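Local atomic coordinates of beta-N-acetylglucosaminidase-like protein Glycoside hydrolase family 20 (Flavobacterium johnsoniae, PDB entry 6YHH), a protein that probably removes terminal N-acetylglucosamine from chitin-derived oligosaccharides by hydrolysing its beta-glycosidic bond, as a family 20 beta-N-acetylglucosaminidase of bacterial chitin metabolism. Residues A[11-16]-A[138-143]; A[94-99]-A[118-123]; A[614-619]-A[656-661]. All coordinates share one frame; numbering follows the deposited sequence.

Contacts 1 and 2 belong to one domain, the family 20 domain 2, and their centres lie 11 Å apart. Strands 131-140 and 94-99 are neighbours in its mixed sheet, and along the chain contact 2 is nested inside the loop that contact 1 closes. They touch directly: the backbones of I138 and L96 are hydrogen-bonded, and a weak hydrogen bond joins D140 OD2 to Y94 OH. Contact 3 comes later, among C-terminal helices on the opposite side of the chain's centre, its centre about 44 Å from that of contact 1 and 46 Å from that of contact 2. Two regions of the enzyme are thus represented, both contact sites away from the predicted proton donor E317.

Contact 1 (A[11-16]-A[138-143]); sequences PWPQNV and ISDFPR
Segments 11-16 and 138-143 run antiparallel where their strands meet, N15 and S139 forming a hydrogen-bonded pair and V16 and I138 the non-hydrogen-bonded pair next to it. The pairing lies in the sheet of domain 2 of this family 20 hydrolase, setting strand 15-19, the first in the chain, against strand 131-140. S139 N donates to N15 O at 3.2 Å, while the return bond from N15 N to S139 O is weak, its angle at the hydrogen being 122°. Beyond the paired residues, side chains take over. D140 OD1 accepts Q14 N at 2.9 Å, the N-H coming from above the carboxylate plane. Because W476 NE1 from helix 467-476 binds the same oxygen, two N-H groups grip it, which would probably favour the ionised form. Q14 bends at chi2 and lies across F141, whose own CG occupies the crowded position between backbone N and carbonyl carbon (chi1 52°). Q14 CG sits over the middle of the F141 ring, 3.4 Å from the centroid, as a CH-pi contact, and the amide stacks with its plane 13° from that of the ring. At the tip, Q14 NE2 donates to F141 O over 3.0 Å, in the carbonyl plane and close to the amide's own plane, which fixes the amide's rotation. An alanine here would probably loosen the F141 ring, since the CH-pi contact, the stacked amide and the bond to F141 O would all go. Earlier in the loop, P13 CB packs on I138 CG2 at 3.8 Å, and a water bridges P11 O (2.7 Å) to D140 OD2 (2.8 Å).

Contact 2 (A[94-99]-A[118-123]); sequences YSLDVK and ETLLQL
Helix packs on sheet here: helix 110-123 lies on the face of the domain 2 sheet that bears Y94, L96 and V98, its 118-123 segment running 33° from strand 94-99, with the axes 10.0 Å apart at closest approach. Strand 94-99 forms an antiparallel hairpin with 102-107. From CB, which points toward the helix, Y94 puts CG in the crowded position between backbone N and carbonyl carbon (chi1 66°), and its ring runs on until CE2 lies 4.1 Å from T119 OG1. CZ approaches that oxygen to 3.5 Å, and the OH at the tip completes a short hydrogen bond to T119 OG1 of 2.6 Å, in which either hydroxyl may be the donor. K174 NZ also bonds to T119 OG1, and Y94 OH has a weak second bond to D140 OD2, so both buried hydroxyls have partners beyond each other. The rest of the interface is apolar. L96, with CG anti to the backbone N (chi1 168°), sends CD2 toward the helix backbone, where it rests 3.8 Å from L120 N and beside T119 CG2. The same methyl meets L123 CD1 tip to tip at 3.9 Å. V98 CG2 also reaches L123 CD1 end-on, again at 3.9 Å.

Contact 3 (A[614-619]-A[656-661]); sequences QPILPL and DHADVE
The imidazole of H657 and the ring of P618 cross obliquely, with P618 CB set over one face of the imidazole, 3.6 Å from the centroid and 16° off its normal. This CH-pi contact joins the first turn of helix 617-634 to the loop leading into strand 660-662. The torsion of H657, CG beside the backbone N (chi1 -54°), sets the ring against P618 CB. A water then pins one ring nitrogen, lying 2.9 Å from H657 ND1 and 2.8 Å from P615 O, while H657 NE2 is engaged by K622 NZ one turn further along the helix. From H657 to V660 the chain makes a beta turn, closed by V660 N donating to H657 O, with A658 and D659 both in the left-handed region. That turn presents A658 CB to I616 CG2 at 3.8 Å. After it, V660 CG2, in the crowded position between backbone N and carbonyl carbon, meets L619 CD2 obliquely at 3.7 Å. Around this apolar centre, I616 and L619 also touch F528 of helix 523-529, I616 leans on helix 583-607, V660 packs against helix 556-559, and strand 660-662 pairs antiparallel with strand 532-534.

Contact 1 (A[11-16]-A[138-143])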
loop_
_atom_site.group_PDB
_atom_site.type_symbol
_atom_site.label_atom_id
_atom_site.label_comp_id
_atom_site.label_asym_id
_atom_site.label_seq_id
_atom_site.Cartn_x
_atom_site.Cartn_y
_atom_site.Cartn_z
ATOM N N PRO A 11 11.542 20.854 6.623
ATOM C CA PRO A 11 11.623 22.164 7.313
ATOM C C PRO A 11 12.547 23.173 6.595
ATOM O O PRO A 11 13.594 22.776 6.079
ATOM C CB PRO A 11 12.239 21.786 8.652
ATOM C CG PRO A 11 11.877 20.341 8.849
ATOM C CD PRO A 11 11.995 19.728 7.489
ATOM N N TRP A 12 12.155 24.453 6.640
ATOM C CA TRP A 12 13.023 25.519 6.113
ATOM C C TRP A 12 14.334 25.538 6.923
ATOM O O TRP A 12 14.278 25.575 8.194
ATOM C CB TRP A 12 12.327 26.847 6.228
ATOM C CG TRP A 12 13.116 27.880 5.483
ATOM C CD1 TRP A 12 13.936 28.840 6.038
ATOM C CD2 TRP A 12 13.283 27.967 4.077
ATOM N NE1 TRP A 12 14.603 29.527 5.046
ATOM C CE2 TRP A 12 14.191 29.042 3.820
ATOM C CE3 TRP A 12 12.711 27.287 2.973
ATOM C CZ2 TRP A 12 14.555 29.425 2.512
ATOM C CZ3 TRP A 12 13.059 27.680 1.688
ATOM C CH2 TRP A 12 13.982 28.749 1.459
ATOM N N PRO A 13 15.490 25.417 6.232
ATOM C CA PRO A 13 16.742 25.304 6.982
ATOM C C PRO A 13 17.136 26.608 7.711
ATOM O O PRO A 13 16.663 27.711 7.379
ATOM C CB PRO A 13 17.757 24.987 5.931
ATOM C CG PRO A 13 16.963 24.297 4.816
ATOM C CD PRO A 13 15.695 25.100 4.818
ATOM N N GLN A 14 17.970 26.456 8.720
ATOM C CA GLN A 14 18.348 27.559 9.629
ATOM C C GLN A 14 19.118 28.649 8.823
ATOM O O GLN A 14 18.999 29.852 9.112
ATOM C CB GLN A 14 19.212 27.084 10.813
ATOM C CG GLN A 14 18.559 26.088 11.800
ATOM C CD GLN A 14 17.434 26.679 12.632
ATOM O OE1 GLN A 14 17.274 27.932 12.770
ATOM N NE2 GLN A 14 16.584 25.769 13.161
ATOM N N ASN A 15 19.864 28.233 7.840
ATOM C CA ASN A 15 20.642 29.160 6.975
ATOM C C ASN A 15 20.572 28.677 5.562
ATOM O O ASN A 15 20.897 27.498 5.293
ATOM C CB ASN A 15 22.117 29.207 7.387
ATOM C CG ASN A 15 22.321 29.589 8.836
ATOM O OD1 ASN A 15 22.410 28.752 9.757
ATOM N ND2 ASN A 15 22.338 30.844 9.053
ATOM N N VAL A 16 20.222 29.582 4.669
ATOM C CA VAL A 16 20.135 29.222 3.227
ATOM C C VAL A 16 20.639 30.391 2.414
ATOM O O VAL A 16 20.039 31.465 2.481
ATOM C CB VAL A 16 18.681 28.992 2.783
ATOM C CG1 VAL A 16 18.611 28.629 1.280
ATOM C CG2 VAL A 16 18.026 27.929 3.667
ATOM N N ILE A 138 23.951 25.732 2.619
ATOM C CA ILE A 138 22.966 25.559 3.658
ATOM C C ILE A 138 23.662 25.061 4.859
ATOM O O ILE A 138 24.481 24.123 4.751
ATOM C CB ILE A 138 21.849 24.562 3.184
ATOM C CG1 ILE A 138 20.960 25.192 2.161
ATOM C CG2 ILE A 138 21.044 24.004 4.364
ATOM C CD1 ILE A 138 19.986 24.246 1.443
ATOM N N SER A 139 23.356 25.592 6.047
ATOM C CA SER A 139 23.817 25.025 7.262
ATOM C C SER A 139 22.621 24.989 8.194
ATOM O O SER A 139 21.827 25.949 8.253
ATOM C CB SER A 139 25.068 25.734 7.898
ATOM O OG SER A 139 24.736 26.972 8.278
ATOM N N ASP A 140 22.489 23.853 8.880
ATOM C CA ASP A 140 21.177 23.558 9.497
ATOM C C ASP A 140 21.311 22.741 10.744
ATOM O O ASP A 140 22.329 22.111 10.987
ATOM C CB ASP A 140 20.344 22.754 8.413
ATOM C CG ASP A 140 18.846 22.824 8.583
ATOM O OD1 ASP A 140 18.320 23.646 9.364
ATOM O OD2 ASP A 140 18.170 22.039 7.859
ATOM N N PHE A 141 20.263 22.777 11.556
ATOM C CA PHE A 141 20.190 22.036 12.773
ATOM C C PHE A 141 18.754 22.235 13.285
ATOM O O PHE A 141 18.089 23.200 12.922
ATOM C CB PHE A 141 21.202 22.614 13.838
ATOM C CG PHE A 141 21.054 24.144 14.056
ATOM C CD1 PHE A 141 21.729 25.034 13.281
ATOM C CD2 PHE A 141 20.126 24.647 14.971
ATOM C CE1 PHE A 141 21.558 26.411 13.425
ATOM C CE2 PHE A 141 19.979 26.012 15.184
ATOM C CZ PHE A 141 20.710 26.892 14.384
ATOM N N PRO A 142 18.309 21.322 14.188
ATOM C CA PRO A 142 16.970 21.455 14.695
ATOM C C PRO A 142 16.801 22.420 15.880
ATOM O O PRO A 142 17.627 22.429 16.822
ATOM C CB PRO A 142 16.659 19.994 15.189
ATOM C CG PRO A 142 17.979 19.437 15.573
ATOM C CD PRO A 142 18.943 20.080 14.624
ATOM N N ARG A 143 15.641 23.080 15.942
ATOM C CA ARG A 143 15.264 23.862 17.090
ATOM C C ARG A 143 14.996 23.052 18.324
ATOM O O ARG A 143 15.456 23.431 19.440
ATOM C CB ARG A 143 14.035 24.729 16.744
ATOM C CG ARG A 143 13.597 25.675 17.870
ATOM C CD ARG A 143 12.370 26.494 17.461
ATOM N NE ARG A 143 11.914 27.235 18.630
ATOM C CZ ARG A 143 10.638 27.620 18.806
ATOM N NH1 ARG A 143 9.709 27.344 17.901
ATOM N NH2 ARG A 143 10.247 28.220 19.918
HETATM O O HOH W 1 15.547 21.324 7.257
#

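Contact 2 (A[94-99]-A[118-123])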
loop_
_atom_site.group_PDB
_atom_site.type_symbol
_atom_site.label_atom_id
_atom_site.label_comp_id
_atom_site.label_asym_id
_atom_site.label_seq_id
_atom_site.Cartn_x
_atom_site.Cartn_y
_atom_site.Cartn_z
ATOM N N TYR A 94 24.193 19.744 10.054
ATOM C CA TYR A 94 24.895 19.401 8.825
ATOM C C TYR A 94 25.058 20.663 8.041
ATOM O O TYR A 94 24.335 21.664 8.297
ATOM C CB TYR A 94 24.150 18.331 7.959
ATOM C CG TYR A 94 22.829 18.855 7.403
ATOM C CD1 TYR A 94 21.652 18.835 8.189
ATOM C CD2 TYR A 94 22.763 19.470 6.169
ATOM C CE1 TYR A 94 20.481 19.398 7.719
ATOM C CE2 TYR A 94 21.605 20.034 5.703
ATOM C CZ TYR A 94 20.471 20.040 6.458
ATOM O OH TYR A 94 19.365 20.715 5.950
ATOM N N SER A 95 26.000 20.608 7.071
ATOM C CA SER A 95 26.074 21.614 6.011
ATOM C C SER A 95 26.020 20.910 4.661
ATOM O O SER A 95 26.412 19.746 4.528
ATOM C CB SER A 95 27.346 22.477 6.071
ATOM O OG SER A 95 28.427 21.629 5.902
ATOM N N LEU A 96 25.402 21.588 3.744
ATOM C CA LEU A 96 25.206 21.144 2.389
ATOM C C LEU A 96 25.656 22.251 1.465
ATOM O O LEU A 96 25.157 23.346 1.497
ATOM C CB LEU A 96 23.676 20.824 2.142
ATOM C CG LEU A 96 23.246 20.620 0.693
ATOM C CD1 LEU A 96 24.036 19.425 0.133
ATOM C CD2 LEU A 96 21.736 20.349 0.596
ATOM N N ASP A 97 26.672 21.923 0.671
ATOM C CA ASP A 97 27.258 22.869 -0.252
ATOM C C ASP A 97 27.177 22.304 -1.671
ATOM O O ASP A 97 27.748 21.223 -1.920
ATOM C CB ASP A 97 28.728 23.009 0.126
ATOM C CG ASP A 97 29.454 23.919 -0.842
ATOM O OD1 ASP A 97 28.972 25.015 -1.056
ATOM O OD2 ASP A 97 30.452 23.501 -1.438
ATOM N N VAL A 98 26.485 23.016 -2.513
ATOM C CA VAL A 98 26.300 22.714 -3.909
ATOM C C VAL A 98 27.169 23.733 -4.692
ATOM O O VAL A 98 26.931 24.976 -4.674
ATOM C CB VAL A 98 24.856 22.827 -4.401
ATOM C CG1 VAL A 98 24.799 22.453 -5.851
ATOM C CG2 VAL A 98 23.940 21.914 -3.562
ATOM N N LYS A 99 28.164 23.166 -5.379
ATOM C CA LYS A 99 28.924 23.931 -6.361
ATOM C C LYS A 99 28.669 23.386 -7.735
ATOM O O LYS A 99 28.049 22.308 -7.863
ATOM C CB LYS A 99 30.436 23.892 -6.064
ATOM C CG LYS A 99 30.787 24.541 -4.711
ATOM C CD LYS A 99 31.916 25.556 -4.783
ATOM N N GLU A 118 17.916 14.555 2.712
ATOM C CA GLU A 118 16.519 14.981 2.508
ATOM C C GLU A 118 16.443 16.386 1.986
ATOM O O GLU A 118 15.671 16.686 1.107
ATOM C CB GLU A 118 15.701 14.862 3.771
ATOM C CG GLU A 118 15.640 13.420 4.292
ATOM C CD GLU A 118 14.915 12.444 3.362
ATOM O OE1 GLU A 118 14.178 12.875 2.430
ATOM O OE2 GLU A 118 15.051 11.214 3.667
ATOM N N THR A 119 17.286 17.269 2.504
ATOM C CA THR A 119 17.334 18.626 1.988
ATOM C C THR A 119 17.756 18.631 0.539
ATOM O O THR A 119 17.209 19.415 -0.284
ATOM C CB THR A 119 18.275 19.509 2.838
ATOM O OG1 THR A 119 17.897 19.394 4.184
ATOM C CG2 THR A 119 18.213 20.942 2.410
ATOM N N LEU A 120 18.817 17.875 0.228
ATOM C CA LEU A 120 19.292 17.737 -1.167
ATOM C C LEU A 120 18.176 17.307 -2.128
ATOM O O LEU A 120 18.010 17.886 -3.209
ATOM C CB LEU A 120 20.555 16.844 -1.249
ATOM C CG LEU A 120 21.206 16.813 -2.617
ATOM C CD1 LEU A 120 21.473 18.136 -3.272
ATOM C CD2 LEU A 120 22.426 15.935 -2.536
ATOM N N LEU A 121 17.395 16.296 -1.772
ATOM C CA LEU A 121 16.253 15.920 -2.630
ATOM C C LEU A 121 15.311 17.064 -2.853
ATOM O O LEU A 121 14.779 17.236 -3.962
ATOM C CB LEU A 121 15.536 14.740 -2.000
ATOM C CG LEU A 121 16.293 13.420 -2.094
ATOM C CD1 LEU A 121 15.634 12.366 -1.220
ATOM C CD2 LEU A 121 16.411 12.965 -3.558
ATOM N N GLN A 122 15.091 17.867 -1.795
ATOM C CA GLN A 122 14.174 19.009 -1.944
ATOM C C GLN A 122 14.724 20.111 -2.753
ATOM O O GLN A 122 13.932 20.884 -3.340
ATOM C CB GLN A 122 13.769 19.514 -0.574
ATOM C CG GLN A 122 12.899 18.531 0.219
ATOM C CD GLN A 122 12.488 19.097 1.581
ATOM O OE1 GLN A 122 13.110 20.031 2.098
ATOM N NE2 GLN A 122 11.459 18.487 2.198
ATOM N N LEU A 123 16.049 20.135 -2.904
ATOM C CA LEU A 123 16.658 21.163 -3.726
ATOM C C LEU A 123 16.614 20.895 -5.205
ATOM O O LEU A 123 16.875 21.793 -6.036
ATOM C CB LEU A 123 18.145 21.348 -3.348
ATOM C CG LEU A 123 18.664 22.311 -2.325
ATOM C CD1 LEU A 123 20.220 22.276 -2.444
ATOM C CD2 LEU A 123 18.129 23.756 -2.521
#

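Contact 3 (A[614-619]-A[656-661])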
loop_
_atom_site.group_PDB
_atom_site.type_symbol
_atom_site.label_atom_id
_atom_site.label_comp_id
_atom_site.label_asym_id
_atom_site.label_seq_id
_atom_site.Cartn_x
_atom_site.Cartn_y
_atom_site.Cartn_z
ATOM N N GLN A 614 -25.805 9.368 -2.722
ATOM C CA GLN A 614 -27.016 9.946 -2.157
ATOM C C GLN A 614 -26.776 10.830 -0.929
ATOM O O GLN A 614 -27.364 11.884 -0.798
ATOM C CB GLN A 614 -28.044 8.849 -1.828
ATOM C CG GLN A 614 -28.595 8.102 -3.054
ATOM C CD GLN A 614 -29.458 8.971 -4.013
ATOM O OE1 GLN A 614 -30.128 9.904 -3.581
ATOM N NE2 GLN A 614 -29.496 8.605 -5.265
ATOM N N PRO A 615 -25.879 10.406 -0.026
ATOM C CA PRO A 615 -25.692 11.292 1.158
ATOM C C PRO A 615 -25.096 12.656 0.857
ATOM O O PRO A 615 -25.253 13.554 1.667
ATOM C CB PRO A 615 -24.778 10.492 2.067
ATOM C CG PRO A 615 -24.903 9.069 1.611
ATOM C CD PRO A 615 -25.222 9.092 0.132
ATOM N N ILE A 616 -24.424 12.812 -0.277
ATOM C CA ILE A 616 -23.844 14.086 -0.543
ATOM C C ILE A 616 -24.724 14.957 -1.404
ATOM O O ILE A 616 -24.512 16.164 -1.446
ATOM C CB ILE A 616 -22.446 14.078 -1.137
ATOM C CG1 ILE A 616 -22.395 13.386 -2.414
ATOM C CG2 ILE A 616 -21.501 13.445 -0.110
ATOM C CD1 ILE A 616 -21.011 13.479 -3.080
ATOM N N LEU A 617 -25.709 14.364 -2.052
ATOM C CA LEU A 617 -26.574 15.183 -2.960
ATOM C C LEU A 617 -27.196 16.391 -2.267
ATOM O O LEU A 617 -27.317 17.464 -2.873
ATOM C CB LEU A 617 -27.659 14.289 -3.632
ATOM C CG LEU A 617 -27.142 13.275 -4.664
ATOM C CD1 LEU A 617 -28.337 12.585 -5.253
ATOM C CD2 LEU A 617 -26.228 13.881 -5.741
ATOM N N PRO A 618 -27.678 16.270 -1.010
ATOM C CA PRO A 618 -28.315 17.451 -0.439
ATOM C C PRO A 618 -27.337 18.612 -0.287
ATOM O O PRO A 618 -27.697 19.809 -0.452
ATOM C CB PRO A 618 -28.783 16.976 0.941
ATOM C CG PRO A 618 -28.993 15.472 0.719
ATOM C CD PRO A 618 -27.860 15.071 -0.164
ATOM N N LEU A 619 -26.063 18.292 -0.057
ATOM C CA LEU A 619 -25.068 19.269 0.197
ATOM C C LEU A 619 -24.644 19.934 -1.125
ATOM O O LEU A 619 -24.517 21.180 -1.235
ATOM C CB LEU A 619 -23.834 18.639 0.922
ATOM C CG LEU A 619 -22.848 19.658 1.521
ATOM C CD1 LEU A 619 -23.464 20.503 2.595
ATOM C CD2 LEU A 619 -21.573 18.957 2.106
ATOM N N ASP A 656 -25.193 18.350 8.620
ATOM C CA ASP A 656 -25.996 17.149 8.674
ATOM C C ASP A 656 -25.748 16.096 7.592
ATOM O O ASP A 656 -26.361 14.998 7.637
ATOM C CB ASP A 656 -27.479 17.520 8.573
ATOM C CG ASP A 656 -27.980 18.308 9.759
ATOM O OD1 ASP A 656 -27.355 18.349 10.791
ATOM O OD2 ASP A 656 -29.072 18.837 9.549
ATOM N N HIS A 657 -24.914 16.367 6.593
ATOM C CA HIS A 657 -24.781 15.481 5.445
ATOM C C HIS A 657 -23.366 14.912 5.381
ATOM O O HIS A 657 -22.381 15.630 5.263
ATOM C CB HIS A 657 -25.068 16.207 4.138
ATOM C CG HIS A 657 -26.373 16.872 4.153
ATOM N ND1 HIS A 657 -27.536 16.174 4.333
ATOM C CD2 HIS A 657 -26.700 18.178 4.128
ATOM C CE1 HIS A 657 -28.554 17.029 4.396
ATOM N NE2 HIS A 657 -28.077 18.244 4.231
ATOM N N ALA A 658 -23.306 13.578 5.455
ATOM C CA ALA A 658 -22.073 12.814 5.123
ATOM C C ALA A 658 -20.923 13.066 6.083
ATOM O O ALA A 658 -19.794 12.694 5.777
ATOM C CB ALA A 658 -21.676 12.965 3.690
ATOM N N ASP A 659 -21.173 13.688 7.255
ATOM C CA ASP A 659 -20.115 14.030 8.188
ATOM C C ASP A 659 -19.034 14.872 7.551
ATOM O O ASP A 659 -17.891 14.798 7.903
ATOM C CB ASP A 659 -19.557 12.738 8.869
ATOM C CG ASP A 659 -20.479 12.208 9.978
ATOM O OD1 ASP A 659 -21.353 12.995 10.486
ATOM O OD2 ASP A 659 -20.429 10.989 10.331
ATOM N N VAL A 660 -19.457 15.772 6.664
ATOM C CA VAL A 660 -18.562 16.790 6.173
ATOM C C VAL A 660 -19.282 18.150 6.242
ATOM O O VAL A 660 -20.501 18.199 6.473
ATOM C CB VAL A 660 -18.132 16.574 4.709
ATOM C CG1 VAL A 660 -17.395 15.265 4.546
ATOM C CG2 VAL A 660 -19.319 16.589 3.751
ATOM N N GLU A 661 -18.505 19.191 5.969
ATOM C CA GLU A 661 -18.968 20.538 5.865
ATOM C C GLU A 661 -18.414 21.195 4.627
ATOM O O GLU A 661 -17.356 20.872 4.116
ATOM C CB GLU A 661 -18.560 21.310 7.103
ATOM C CG GLU A 661 -17.072 21.538 7.299
ATOM C CD GLU A 661 -16.671 22.033 8.657
ATOM O OE1 GLU A 661 -17.470 21.889 9.598
ATOM O OE2 GLU A 661 -15.517 22.527 8.820
HETATM O O HOH W 2 -27.106 13.343 3.696
#